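Local coordinates for 11S globulin subunit beta (Cucurbita maxima, PDB 2E9Q), which serves as a seed storage protein, a nutrient reservoir of the 11S globulin family whose subunit precursor contains two cupin domains, at residues 324-329 against 348-353; 354-359 against 365-370; 405-410 against 445-450; 415-420 against 427-432. All coordinates share one frame; numbering follows the deposited sequence. Where two conformers were deposited one is given.

All four contacts lie in the C-terminal half of the chain, and interactions 1 to 3 belong to the sheets of its cupin domain. Interaction 1 meets interaction 3 through a salt bridge, Glu325 OE1 to Arg447 NH1 at 3.1 Å, Arg447 being one of the two magnesium-binding residues; the other, Lys387, has its side chain about 4 Å from that of Val356 in interaction 2. Interactions 1 and 2 join where Asn353 ND2 reaches Glu370 OE2 at 2.7 Å. Interaction 4 is nested in the chain loop closed by interaction 3, their centres about 17 Å apart, and lies away from the magnesium-binding residues. Interactions 2, 3 and 4 all touch the second subunit.

Interaction 1. Residues 324-329 against 348-353; sequences AERGVL and YATRGN
Arg326 holds the hydroxyl of Thr350 with the edge of its guanidinium, and this single pair carries the whole contact. Just before it in strand 323-329, Glu325 reaches for Arg447 by a salt bridge rather than for residues 348-353. At Arg326 the side chain leaves the strand with CG anti to the backbone N, then bends at its second torsion (-80°), which brings the guanidinium up to Thr350 from the opposite direction. NH2 lies 3.0 Å from Thr350 OG1 and its N-H...O angle is 162°; the oxygen sits in the guanidinium plane. NH1 adds a weak, more bent bond to the same oxygen at 3.4 Å. A leucine in place of Arg326 would probably leave Thr350 OG1 without either donor and take away the bridge between the two strands. Next comes Gly327, whose backbone pairs with Trp396 of strand 393-400, the strand that lies between 323-329 and 345-350 in the sheet of the cupin domain. The arginine therefore spans one intervening strand, at the point where Thr350 and Arg351 form a classic beta bulge opposite Glu395. A positive group is here met by a neutral hydroxyl dipole, with Thr350 OG1 taking one good and one weak bond from the two nitrogens, a polar tie that involves no carboxylate from either segment.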
loop_
_atom_site.group_PDB
_atom_site.type_symbol
_atom_site.label_atom_id
_atom_site.label_comp_id
_atom_site.label_asym_id
_atom_site.label_seq_id
_atom_site.Cartn_x
_atom_site.Cartn_y
_atom_site.Cartn_z
ATOM N N ALA A 324 -9.906 -14.226 -10.607
ATOM C CA ALA A 324 -11.190 -14.895 -10.444
ATOM C C ALA A 324 -11.124 -16.395 -10.662
ATOM O O ALA A 324 -10.221 -16.907 -11.335
ATOM C CB ALA A 324 -12.213 -14.296 -11.396
ATOM N N GLU A 325 -12.105 -17.082 -10.091
ATOM C CA GLU A 325 -12.240 -18.528 -10.195
ATOM C C GLU A 325 -13.708 -18.776 -10.533
ATOM O O GLU A 325 -14.602 -18.187 -9.909
ATOM C CB GLU A 325 -11.910 -19.214 -8.863
ATOM C CG GLU A 325 -10.430 -19.243 -8.472
ATOM C CD GLU A 325 -10.189 -19.993 -7.165
ATOM O OE1 GLU A 325 -9.039 -20.398 -6.889
ATOM O OE2 GLU A 325 -11.160 -20.176 -6.402
ATOM N N ARG A 326 -13.955 -19.629 -11.524
ATOM C CA ARG A 326 -15.311 -19.960 -11.934
ATOM C C ARG A 326 -15.489 -21.425 -11.580
ATOM O O ARG A 326 -14.825 -22.293 -12.147
ATOM C CB ARG A 326 -15.480 -19.740 -13.443
ATOM C CG ARG A 326 -16.932 -19.653 -13.933
ATOM C CD ARG A 326 -17.587 -21.025 -14.081
ATOM N NE ARG A 326 -18.870 -20.929 -14.776
ATOM C CZ ARG A 326 -20.014 -20.552 -14.205
ATOM N NH1 ARG A 326 -21.129 -20.483 -14.927
ATOM N NH2 ARG A 326 -20.049 -20.270 -12.906
ATOM N N GLY A 327 -16.387 -21.696 -10.639
ATOM C CA GLY A 327 -16.600 -23.060 -10.202
ATOM C C GLY A 327 -17.879 -23.712 -10.668
ATOM O O GLY A 327 -18.874 -23.054 -10.973
ATOM N N VAL A 328 -17.845 -25.033 -10.722
ATOM C CA VAL A 328 -19.005 -25.796 -11.136
ATOM C C VAL A 328 -19.050 -27.052 -10.290
ATOM O O VAL A 328 -18.120 -27.855 -10.309
ATOM C CB VAL A 328 -18.927 -26.186 -12.632
ATOM C CG1 VAL A 328 -20.025 -27.192 -12.965
ATOM C CG2 VAL A 328 -19.075 -24.957 -13.499
ATOM N N LEU A 329 -20.117 -27.199 -9.518
ATOM C CA LEU A 329 -20.276 -28.377 -8.684
ATOM C C LEU A 329 -21.456 -29.190 -9.180
ATOM O O LEU A 329 -22.514 -28.636 -9.480
ATOM C CB LEU A 329 -20.517 -27.991 -7.217
ATOM C CG LEU A 329 -19.306 -27.790 -6.309
ATOM C CD1 LEU A 329 -19.770 -27.481 -4.871
ATOM C CD2 LEU A 329 -18.450 -29.052 -6.331
ATOM N N TYR A 348 -20.244 -14.988 -6.354
ATOM C CA TYR A 348 -21.551 -14.690 -6.926
ATOM C C TYR A 348 -22.064 -16.009 -7.528
ATOM O O TYR A 348 -21.421 -16.587 -8.411
ATOM C CB TYR A 348 -21.452 -13.647 -8.032
ATOM C CG TYR A 348 -22.755 -13.451 -8.760
ATOM C CD1 TYR A 348 -23.717 -12.564 -8.284
ATOM C CD2 TYR A 348 -23.055 -14.202 -9.902
ATOM C CE1 TYR A 348 -24.956 -12.430 -8.925
ATOM C CE2 TYR A 348 -24.281 -14.074 -10.547
ATOM C CZ TYR A 348 -25.228 -13.192 -10.059
ATOM O OH TYR A 348 -26.440 -13.062 -10.709
ATOM N N ALA A 349 -23.214 -16.478 -7.056
ATOM C CA ALA A 349 -23.783 -17.727 -7.548
ATOM C C ALA A 349 -24.459 -17.524 -8.906
ATOM O O ALA A 349 -25.384 -16.724 -9.027
ATOM C CB ALA A 349 -24.779 -18.274 -6.533
ATOM N N THR A 350 -23.993 -18.239 -9.927
ATOM C CA THR A 350 -24.575 -18.092 -11.264
ATOM C C THR A 350 -25.699 -19.087 -11.521
ATOM O O THR A 350 -26.508 -18.887 -12.412
ATOM C CB THR A 350 -23.518 -18.264 -12.374
ATOM O OG1 THR A 350 -22.844 -19.514 -12.197
ATOM C CG2 THR A 350 -22.501 -17.135 -12.319
ATOM N N ARG A 351 -25.749 -20.158 -10.742
ATOM C CA ARG A 351 -26.805 -21.147 -10.916
ATOM C C ARG A 351 -26.885 -22.118 -9.755
ATOM O O ARG A 351 -25.893 -22.390 -9.096
ATOM C CB ARG A 351 -26.579 -21.945 -12.202
ATOM C CG ARG A 351 -27.684 -21.797 -13.235
ATOM C CD ARG A 351 -27.646 -22.987 -14.159
ATOM N NE ARG A 351 -27.649 -24.199 -13.354
ATOM C CZ ARG A 351 -26.799 -25.203 -13.508
ATOM N NH1 ARG A 351 -26.877 -26.265 -12.712
ATOM N NH2 ARG A 351 -25.877 -25.146 -14.456
ATOM N N GLY A 352 -28.075 -22.652 -9.515
ATOM C CA GLY A 352 -28.239 -23.612 -8.441
ATOM C C GLY A 352 -28.208 -23.014 -7.048
ATOM O O GLY A 352 -28.503 -21.833 -6.843
ATOM N N ASN A 353 -27.852 -23.841 -6.077
ATOM C CA ASN A 353 -27.769 -23.384 -4.703
ATOM C C ASN A 353 -26.886 -24.363 -3.971
ATOM O O ASN A 353 -26.613 -25.447 -4.473
ATOM C CB ASN A 353 -29.157 -23.320 -4.050
ATOM C CG ASN A 353 -29.769 -24.693 -3.826
ATOM O OD1 ASN A 353 -30.412 -25.254 -4.713
ATOM N ND2 ASN A 353 -29.554 -25.245 -2.632
#

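Interaction 2. Residues 354-359 against 365-370; sequences ARVQVV and SVFDGE
Ser365 and Val366 lie across from Val359 and Val358, near the turn. Val366 N donates to Val358 O at 2.9 Å, while its CG2 methyl packs on Val358 CG1 at 3.6 Å. Phe367 follows, its carbonyl accepting from Val358 N at 3.0 Å. Its ring approaches Val356 obliquely, with CE1 3.9 Å from Val356 CB, and shares a face of the sheet with Val356 and Val358. Asp368 turns to the other face, next to Gln357, the two side chains running alongside each other. Gln357 NE2 reaches Asp368 OD1 at 2.7 Å in a nearly straight bond (169°), the oxygen in the amide plane but approached from above the carboxylate plane. In one of the two conformers of Arg355, its NH2 also grips Asp368 OD1, by a salt bridge at 3.1 Å on the syn lone pair. With a leucine in place of Gln357, Asp368 would probably lose that short bond, and Ala214 N of the second subunit, which bonds to Gln357 OE1, would be left without its mate. Gly369 and Val356 then form a hydrogen-bonded antiparallel pair, Val356 N to Gly369 O measuring 2.8 Å. Glu370, bent at its second torsion, sends OE2 to Asn353 ND2. Two adjacent antiparallel strands linked by a short turn make this a beta hairpin, part of the curled sheet of the C-terminal cupin barrel.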
loop_
_atom_site.group_PDB
_atom_site.type_symbol
_atom_site.label_atom_id
_atom_site.label_comp_id
_atom_site.label_asym_id
_atom_site.label_seq_id
_atom_site.Cartn_x
_atom_site.Cartn_y
_atom_site.Cartn_z
ATOM N N ALA A 354 -26.423 -23.981 -2.791
ATOM C CA ALA A 354 -25.554 -24.847 -2.023
ATOM C C ALA A 354 -25.571 -24.457 -0.558
ATOM O O ALA A 354 -25.940 -23.336 -0.203
ATOM C CB ALA A 354 -24.139 -24.740 -2.555
ATOM N N ARG A 355 -25.171 -25.389 0.292
ATOM C CA ARG A 355 -25.104 -25.102 1.707
ATOM C C ARG A 355 -23.653 -24.726 1.902
ATOM O O ARG A 355 -22.757 -25.429 1.433
ATOM C CB ARG A 355 -25.430 -26.319 2.579
ATOM C CG ARG A 355 -25.450 -25.946 4.066
ATOM C CD ARG A 355 -25.578 -27.133 5.013
ATOM N NE ARG A 355 -25.641 -26.681 6.403
ATOM C CZ ARG A 355 -25.588 -27.481 7.465
ATOM N NH1 ARG A 355 -25.470 -28.794 7.313
ATOM N NH2 ARG A 355 -25.657 -26.965 8.685
ATOM N N VAL A 356 -23.425 -23.613 2.584
ATOM C CA VAL A 356 -22.076 -23.133 2.831
ATOM C C VAL A 356 -21.839 -22.805 4.296
ATOM O O VAL A 356 -22.686 -22.193 4.945
ATOM C CB VAL A 356 -21.792 -21.861 2.019
ATOM C CG1 VAL A 356 -20.365 -21.398 2.267
ATOM C CG2 VAL A 356 -22.022 -22.127 0.538
ATOM N N GLN A 357 -20.679 -23.211 4.805
ATOM C CA GLN A 357 -20.296 -22.928 6.175
ATOM C C GLN A 357 -18.931 -22.259 6.176
ATOM O O GLN A 357 -18.020 -22.672 5.447
ATOM C CB GLN A 357 -20.240 -24.201 7.021
ATOM C CG GLN A 357 -21.590 -24.878 7.241
ATOM C CD GLN A 357 -21.601 -25.782 8.466
ATOM O OE1 GLN A 357 -20.667 -26.544 8.701
ATOM N NE2 GLN A 357 -22.669 -25.697 9.250
ATOM N N VAL A 358 -18.802 -21.218 6.993
ATOM C CA VAL A 358 -17.567 -20.463 7.108
ATOM C C VAL A 358 -17.210 -20.366 8.583
ATOM O O VAL A 358 -18.075 -20.105 9.418
ATOM C CB VAL A 358 -17.741 -19.041 6.536
ATOM C CG1 VAL A 358 -16.420 -18.291 6.595
ATOM C CG2 VAL A 358 -18.279 -19.111 5.099
ATOM N N VAL A 359 -15.939 -20.571 8.905
ATOM C CA VAL A 359 -15.496 -20.525 10.286
ATOM C C VAL A 359 -14.372 -19.525 10.455
ATOM O O VAL A 359 -13.527 -19.367 9.568
ATOM C CB VAL A 359 -15.029 -21.926 10.754
ATOM C CG1 VAL A 359 -14.507 -21.864 12.175
ATOM C CG2 VAL A 359 -16.189 -22.913 10.662
ATOM N N SER A 365 -18.742 -20.294 13.797
ATOM C CA SER A 365 -19.420 -20.291 12.521
ATOM C C SER A 365 -19.875 -18.852 12.281
ATOM O O SER A 365 -20.635 -18.308 13.076
ATOM C CB SER A 365 -20.620 -21.237 12.588
ATOM O OG SER A 365 -21.393 -21.178 11.403
ATOM N N VAL A 366 -19.388 -18.222 11.213
ATOM C CA VAL A 366 -19.781 -16.850 10.909
ATOM C C VAL A 366 -20.786 -16.819 9.762
ATOM O O VAL A 366 -21.275 -15.756 9.348
ATOM C CB VAL A 366 -18.559 -15.971 10.592
ATOM C CG1 VAL A 366 -17.746 -15.774 11.869
ATOM C CG2 VAL A 366 -17.700 -16.622 9.492
ATOM N N PHE A 367 -21.074 -18.005 9.246
ATOM C CA PHE A 367 -22.081 -18.190 8.213
ATOM C C PHE A 367 -22.372 -19.670 8.158
ATOM O O PHE A 367 -21.460 -20.497 8.219
ATOM C CB PHE A 367 -21.644 -17.709 6.830
ATOM C CG PHE A 367 -22.721 -17.874 5.777
ATOM C CD1 PHE A 367 -22.747 -18.994 4.948
ATOM C CD2 PHE A 367 -23.734 -16.933 5.651
ATOM C CE1 PHE A 367 -23.773 -19.175 4.005
ATOM C CE2 PHE A 367 -24.761 -17.099 4.715
ATOM C CZ PHE A 367 -24.784 -18.223 3.888
ATOM N N ASP A 368 -23.654 -19.992 8.066
ATOM C CA ASP A 368 -24.108 -21.370 8.001
ATOM C C ASP A 368 -25.492 -21.324 7.381
ATOM O O ASP A 368 -26.492 -21.114 8.072
ATOM C CB ASP A 368 -24.164 -21.977 9.407
ATOM C CG ASP A 368 -24.637 -23.416 9.407
ATOM O OD1 ASP A 368 -24.594 -24.067 8.341
ATOM O OD2 ASP A 368 -25.042 -23.910 10.483
ATOM N N GLY A 369 -25.543 -21.493 6.066
ATOM C CA GLY A 369 -26.813 -21.456 5.377
ATOM C C GLY A 369 -26.693 -21.696 3.890
ATOM O O GLY A 369 -25.724 -22.281 3.416
ATOM N N GLU A 370 -27.689 -21.224 3.154
ATOM C CA GLU A 370 -27.733 -21.393 1.716
ATOM C C GLU A 370 -27.318 -20.156 0.943
ATOM O O GLU A 370 -27.439 -19.035 1.424
ATOM C CB GLU A 370 -29.152 -21.754 1.276
ATOM C CG GLU A 370 -29.642 -23.114 1.719
ATOM C CD GLU A 370 -28.861 -24.240 1.079
ATOM O OE1 GLU A 370 -28.011 -24.840 1.774
ATOM O OE2 GLU A 370 -29.091 -24.517 -0.126
#

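Interaction 3. Residues 405-410 against 445-450; sequences AITNLL and EMRVLS
The Thr407 methyl CG2 lies over one face of the Arg447 guanidinium, 3.4 Å from NH1 and 3.8 Å from CZ, the two side chains coming from opposite directions. Both segments belong to a curled antiparallel sheet of the C-terminal cupin domain, where strands 407-409 and 448-449 each pair with strand 334-340. Arg447, a magnesium-binding residue, was deposited in two conformers, and this overlap describes one of them. Its chain runs extended and then bends at the third torsion (-50°), which lays the flat group against Thr407; NH1 is meanwhile held by a salt bridge to Glu325. Thr407 OG1 is also buried by the contact, and it has no hydrogen-bond partner in the model. The second half of the contact is apolar. Leu409 points its CD2 methyl across the chain of Met446, the two side chains meeting at about a right angle, and the same methyl lies 3.6 Å from the backbone N of Arg447. Met446 is bent at both its second and third torsions, which curls the sulfur-bound methyl back to Leu409. The result is a pair of methyls packed tighter than usual van der Waals contact, Leu409 CD2 to Met446 CE at 3.5 Å.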
loop_
_atom_site.group_PDB
_atom_site.type_symbol
_atom_site.label_atom_id
_atom_site.label_comp_id
_atom_site.label_asym_id
_atom_site.label_seq_id
_atom_site.Cartn_x
_atom_site.Cartn_y
_atom_site.Cartn_z
ATOM N N ALA A 405 -4.737 -15.495 -6.129
ATOM C CA ALA A 405 -5.320 -16.112 -4.940
ATOM C C ALA A 405 -4.815 -17.532 -4.699
ATOM O O ALA A 405 -4.892 -18.389 -5.570
ATOM C CB ALA A 405 -6.838 -16.120 -5.053
ATOM N N ILE A 406 -4.308 -17.780 -3.505
ATOM C CA ILE A 406 -3.803 -19.099 -3.166
ATOM C C ILE A 406 -4.702 -19.768 -2.135
ATOM O O ILE A 406 -4.940 -19.212 -1.052
ATOM C CB ILE A 406 -2.405 -19.020 -2.562
ATOM C CG1 ILE A 406 -1.454 -18.307 -3.521
ATOM C CG2 ILE A 406 -1.925 -20.428 -2.216
ATOM C CD1 ILE A 406 -0.141 -17.876 -2.871
ATOM N N THR A 407 -5.195 -20.959 -2.461
ATOM C CA THR A 407 -6.049 -21.681 -1.535
ATOM C C THR A 407 -5.343 -22.895 -0.932
ATOM O O THR A 407 -4.739 -23.705 -1.649
ATOM C CB THR A 407 -7.358 -22.152 -2.207
ATOM O OG1 THR A 407 -7.504 -23.569 -2.036
ATOM C CG2 THR A 407 -7.359 -21.817 -3.677
ATOM N N ASN A 408 -5.399 -22.994 0.393
ATOM C CA ASN A 408 -4.813 -24.115 1.108
ATOM C C ASN A 408 -5.942 -25.067 1.479
ATOM O O ASN A 408 -6.957 -24.649 2.049
ATOM C CB ASN A 408 -4.114 -23.648 2.388
ATOM C CG ASN A 408 -2.681 -23.250 2.158
ATOM O OD1 ASN A 408 -1.932 -23.007 3.106
ATOM N ND2 ASN A 408 -2.284 -23.176 0.892
ATOM N N LEU A 409 -5.774 -26.342 1.153
ATOM C CA LEU A 409 -6.787 -27.334 1.476
ATOM C C LEU A 409 -6.503 -27.929 2.843
ATOM O O LEU A 409 -5.346 -28.075 3.237
ATOM C CB LEU A 409 -6.802 -28.444 0.426
ATOM C CG LEU A 409 -7.388 -28.077 -0.938
ATOM C CD1 LEU A 409 -6.553 -26.983 -1.586
ATOM C CD2 LEU A 409 -7.415 -29.320 -1.820
ATOM N N LEU A 410 -7.558 -28.261 3.573
ATOM C CA LEU A 410 -7.372 -28.837 4.897
ATOM C C LEU A 410 -7.216 -30.343 4.823
ATOM O O LEU A 410 -6.481 -30.929 5.620
ATOM C CB LEU A 410 -8.535 -28.472 5.826
ATOM C CG LEU A 410 -8.542 -27.052 6.401
ATOM C CD1 LEU A 410 -7.144 -26.708 6.901
ATOM C CD2 LEU A 410 -8.971 -26.057 5.347
ATOM N N GLU A 445 -9.382 -37.597 -2.857
ATOM C CA GLU A 445 -9.675 -36.600 -3.876
ATOM C C GLU A 445 -8.973 -35.266 -3.587
ATOM O O GLU A 445 -8.178 -35.170 -2.649
ATOM C CB GLU A 445 -11.184 -36.418 -4.000
ATOM C CG GLU A 445 -11.878 -37.678 -4.494
ATOM C CD GLU A 445 -13.161 -37.383 -5.245
ATOM O OE1 GLU A 445 -13.698 -38.302 -5.899
ATOM O OE2 GLU A 445 -13.634 -36.228 -5.184
ATOM N N MET A 446 -9.251 -34.243 -4.392
ATOM C CA MET A 446 -8.587 -32.954 -4.191
ATOM C C MET A 446 -9.490 -31.813 -3.714
ATOM O O MET A 446 -10.207 -31.959 -2.727
ATOM C CB MET A 446 -7.860 -32.538 -5.468
ATOM C CG MET A 446 -6.652 -31.651 -5.213
ATOM S SD MET A 446 -5.330 -32.540 -4.347
ATOM C CE MET A 446 -5.744 -32.242 -2.593
ATOM N N ARG A 447 -9.445 -30.674 -4.402
ATOM C CA ARG A 447 -10.257 -29.521 -4.016
ATOM C C ARG A 447 -11.741 -29.822 -4.130
ATOM O O ARG A 447 -12.532 -29.476 -3.248
ATOM C CB ARG A 447 -9.917 -28.296 -4.870
ATOM C CG ARG A 447 -10.482 -27.005 -4.290
ATOM C CD ARG A 447 -10.253 -25.798 -5.181
ATOM N NE ARG A 447 -8.864 -25.670 -5.612
ATOM C CZ ARG A 447 -8.337 -24.545 -6.088
ATOM N NH1 ARG A 447 -9.079 -23.452 -6.180
ATOM N NH2 ARG A 447 -7.074 -24.521 -6.491
ATOM N N VAL A 448 -12.124 -30.459 -5.230
ATOM C CA VAL A 448 -13.514 -30.811 -5.434
ATOM C C VAL A 448 -13.712 -32.265 -5.027
ATOM O O VAL A 448 -12.939 -33.142 -5.415
ATOM C CB VAL A 448 -13.933 -30.623 -6.895
ATOM C CG1 VAL A 448 -15.381 -31.061 -7.077
ATOM C CG2 VAL A 448 -13.777 -29.163 -7.291
ATOM N N LEU A 449 -14.742 -32.506 -4.226
ATOM C CA LEU A 449 -15.052 -33.841 -3.748
ATOM C C LEU A 449 -16.281 -34.402 -4.435
ATOM O O LEU A 449 -17.339 -33.768 -4.455
ATOM C CB LEU A 449 -15.286 -33.817 -2.242
ATOM C CG LEU A 449 -14.051 -33.858 -1.346
ATOM C CD1 LEU A 449 -13.025 -32.856 -1.806
ATOM C CD2 LEU A 449 -14.477 -33.575 0.083
ATOM N N SER A 450 -16.139 -35.595 -5.000
ATOM C CA SER A 450 -17.253 -36.242 -5.683
ATOM C C SER A 450 -18.288 -36.668 -4.648
ATOM O O SER A 450 -17.934 -37.030 -3.526
ATOM C CB SER A 450 -16.747 -37.458 -6.469
ATOM O OG SER A 450 -15.944 -38.294 -5.655
#

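Interaction 4. Residues 415-420 against 427-432; sequences SQMRML and NMYRIS
In one of the two conformers of Met417, its CE meets Met428 CE at 3.9 Å, a wholly apolar approach between two helical segments. The same Met428 CE also touches Leu420 CD1, at 4.1 Å, where the two side chains cross at about a right angle. Met428 gets there by bending at its third torsion (62°), which swings CE toward the segment 415-420. The second kind of contact is with an aromatic edge: in that same conformer Met417 CE lies near the plane of the Tyr429 ring, 3.8 Å from CE1 and 3.6 Å from OH. The hydroxyl itself has its polar partner elsewhere, bonding to Leu179 O of the second subunit, while Leu420 packs on Trp146 of that subunit. Helices 416-419, 422-429 and 433-441 make up the helical excursion between barrel strands 407-409 and 448-449, the extended helical domain of 11S globulins, which here reaches out against the neighbouring copy. No hydrogen bond joins the two segments; one polar element lies within 415-420, where Ser415 takes the N-cap position of its helix. Its OG accepts a weak bond from Arg418 N at 3.4 Å, and Met419 N bonds to Ser415 O at 3.1 Å.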
loop_
_atom_site.group_PDB
_atom_site.type_symbol
_atom_site.label_atom_id
_atom_site.label_comp_id
_atom_site.label_asym_id
_atom_site.label_seq_id
_atom_site.Cartn_x
_atom_site.Cartn_y
_atom_site.Cartn_z
ATOM N N SER A 415 -2.584 -31.436 1.062
ATOM C CA SER A 415 -3.207 -30.636 2.099
ATOM C C SER A 415 -2.338 -30.422 3.326
ATOM O O SER A 415 -1.254 -30.986 3.454
ATOM C CB SER A 415 -4.531 -31.282 2.518
ATOM O OG SER A 415 -4.306 -32.573 3.050
ATOM N N GLN A 416 -2.835 -29.583 4.227
ATOM C CA GLN A 416 -2.130 -29.277 5.455
ATOM C C GLN A 416 -2.037 -30.539 6.299
ATOM O O GLN A 416 -1.011 -30.819 6.907
ATOM C CB GLN A 416 -2.883 -28.185 6.227
ATOM C CG GLN A 416 -2.033 -26.970 6.590
ATOM C CD GLN A 416 -1.571 -26.174 5.375
ATOM O OE1 GLN A 416 -0.756 -25.260 5.499
ATOM N NE2 GLN A 416 -2.091 -26.513 4.199
ATOM N N MET A 417 -3.114 -31.307 6.318
ATOM C CA MET A 417 -3.156 -32.531 7.102
ATOM C C MET A 417 -2.089 -33.512 6.588
ATOM O O MET A 417 -1.388 -34.152 7.374
ATOM C CB MET A 417 -4.550 -33.159 7.032
ATOM C CG MET A 417 -5.149 -33.514 8.396
ATOM S SD MET A 417 -5.687 -32.101 9.408
ATOM C CE MET A 417 -4.237 -31.803 10.410
ATOM N N ARG A 418 -1.961 -33.611 5.267
ATOM C CA ARG A 418 -0.989 -34.503 4.641
ATOM C C ARG A 418 0.444 -34.114 4.976
ATOM O O ARG A 418 1.300 -34.975 5.165
ATOM C CB ARG A 418 -1.168 -34.487 3.121
ATOM C CG ARG A 418 -2.502 -35.036 2.638
ATOM C CD ARG A 418 -2.358 -36.461 2.145
ATOM N NE ARG A 418 -3.613 -36.997 1.627
ATOM C CZ ARG A 418 -3.717 -38.147 0.966
ATOM N NH1 ARG A 418 -2.639 -38.883 0.737
ATOM N NH2 ARG A 418 -4.897 -38.556 0.528
ATOM N N MET A 419 0.703 -32.815 5.056
ATOM C CA MET A 419 2.042 -32.322 5.363
ATOM C C MET A 419 2.511 -32.642 6.782
ATOM O O MET A 419 3.706 -32.734 7.047
ATOM C CB MET A 419 2.094 -30.802 5.177
ATOM C CG MET A 419 2.036 -30.331 3.737
ATOM S SD MET A 419 3.658 -30.416 2.927
ATOM C CE MET A 419 4.313 -28.782 3.332
ATOM N N LEU A 420 1.569 -32.800 7.698
ATOM C CA LEU A 420 1.923 -33.047 9.087
ATOM C C LEU A 420 2.262 -34.486 9.419
ATOM O O LEU A 420 1.540 -35.403 9.048
ATOM C CB LEU A 420 0.785 -32.573 9.997
ATOM C CG LEU A 420 0.485 -31.066 9.961
ATOM C CD1 LEU A 420 -0.936 -30.794 10.437
ATOM C CD2 LEU A 420 1.499 -30.341 10.805
ATOM N N ASN A 427 -0.614 -36.309 18.784
ATOM C CA ASN A 427 -0.596 -35.420 19.924
ATOM C C ASN A 427 -1.590 -34.277 19.747
ATOM O O ASN A 427 -2.181 -33.812 20.719
ATOM C CB ASN A 427 0.823 -34.889 20.133
ATOM C CG ASN A 427 1.750 -35.945 20.700
ATOM O OD1 ASN A 427 1.669 -36.280 21.881
ATOM N ND2 ASN A 427 2.623 -36.491 19.858
ATOM N N MET A 428 -1.779 -33.841 18.503
ATOM C CA MET A 428 -2.704 -32.755 18.183
ATOM C C MET A 428 -4.147 -33.093 18.515
ATOM O O MET A 428 -4.811 -32.374 19.260
ATOM C CB MET A 428 -2.639 -32.405 16.686
ATOM C CG MET A 428 -1.560 -31.413 16.286
ATOM S SD MET A 428 -1.356 -31.285 14.469
ATOM C CE MET A 428 -2.985 -30.676 13.944
ATOM N N TYR A 429 -4.631 -34.184 17.932
ATOM C CA TYR A 429 -6.009 -34.612 18.113
ATOM C C TYR A 429 -6.254 -35.671 19.180
ATOM O O TYR A 429 -7.336 -36.247 19.240
ATOM C CB TYR A 429 -6.554 -35.095 16.773
ATOM C CG TYR A 429 -6.573 -33.995 15.744
ATOM C CD1 TYR A 429 -5.840 -34.102 14.560
ATOM C CD2 TYR A 429 -7.288 -32.826 15.973
ATOM C CE1 TYR A 429 -5.815 -33.066 13.634
ATOM C CE2 TYR A 429 -7.274 -31.787 15.061
ATOM C CZ TYR A 429 -6.534 -31.909 13.893
ATOM O OH TYR A 429 -6.503 -30.865 13.005
ATOM N N ARG A 430 -5.255 -35.927 20.019
ATOM C CA ARG A 430 -5.382 -36.916 21.087
ATOM C C ARG A 430 -5.881 -38.247 20.545
ATOM O O ARG A 430 -6.755 -38.875 21.139
ATOM C CB ARG A 430 -6.352 -36.415 22.161
ATOM C CG ARG A 430 -5.939 -35.116 22.847
ATOM C CD ARG A 430 -7.063 -34.599 23.736
ATOM N NE ARG A 430 -8.277 -34.358 22.960
ATOM C CZ ARG A 430 -9.476 -34.131 23.490
ATOM N NH1 ARG A 430 -9.629 -34.117 24.809
ATOM N NH2 ARG A 430 -10.521 -33.916 22.700
ATOM N N ILE A 431 -5.334 -38.665 19.409
ATOM C CA ILE A 431 -5.715 -39.928 18.785
ATOM C C ILE A 431 -4.469 -40.776 18.542
ATOM O O ILE A 431 -3.346 -40.310 18.739
ATOM C CB ILE A 431 -6.427 -39.693 17.451
ATOM C CG1 ILE A 431 -5.491 -38.958 16.484
ATOM C CG2 ILE A 431 -7.697 -38.902 17.685
ATOM C CD1 ILE A 431 -6.083 -38.711 15.104
ATOM N N SER A 432 -4.662 -42.018 18.119
ATOM C CA SER A 432 -3.532 -42.905 17.867
ATOM C C SER A 432 -3.059 -42.847 16.421
ATOM O O SER A 432 -3.823 -42.500 15.512
ATOM C CB SER A 432 -3.908 -44.344 18.204
ATOM O OG SER A 432 -5.003 -44.753 17.409
#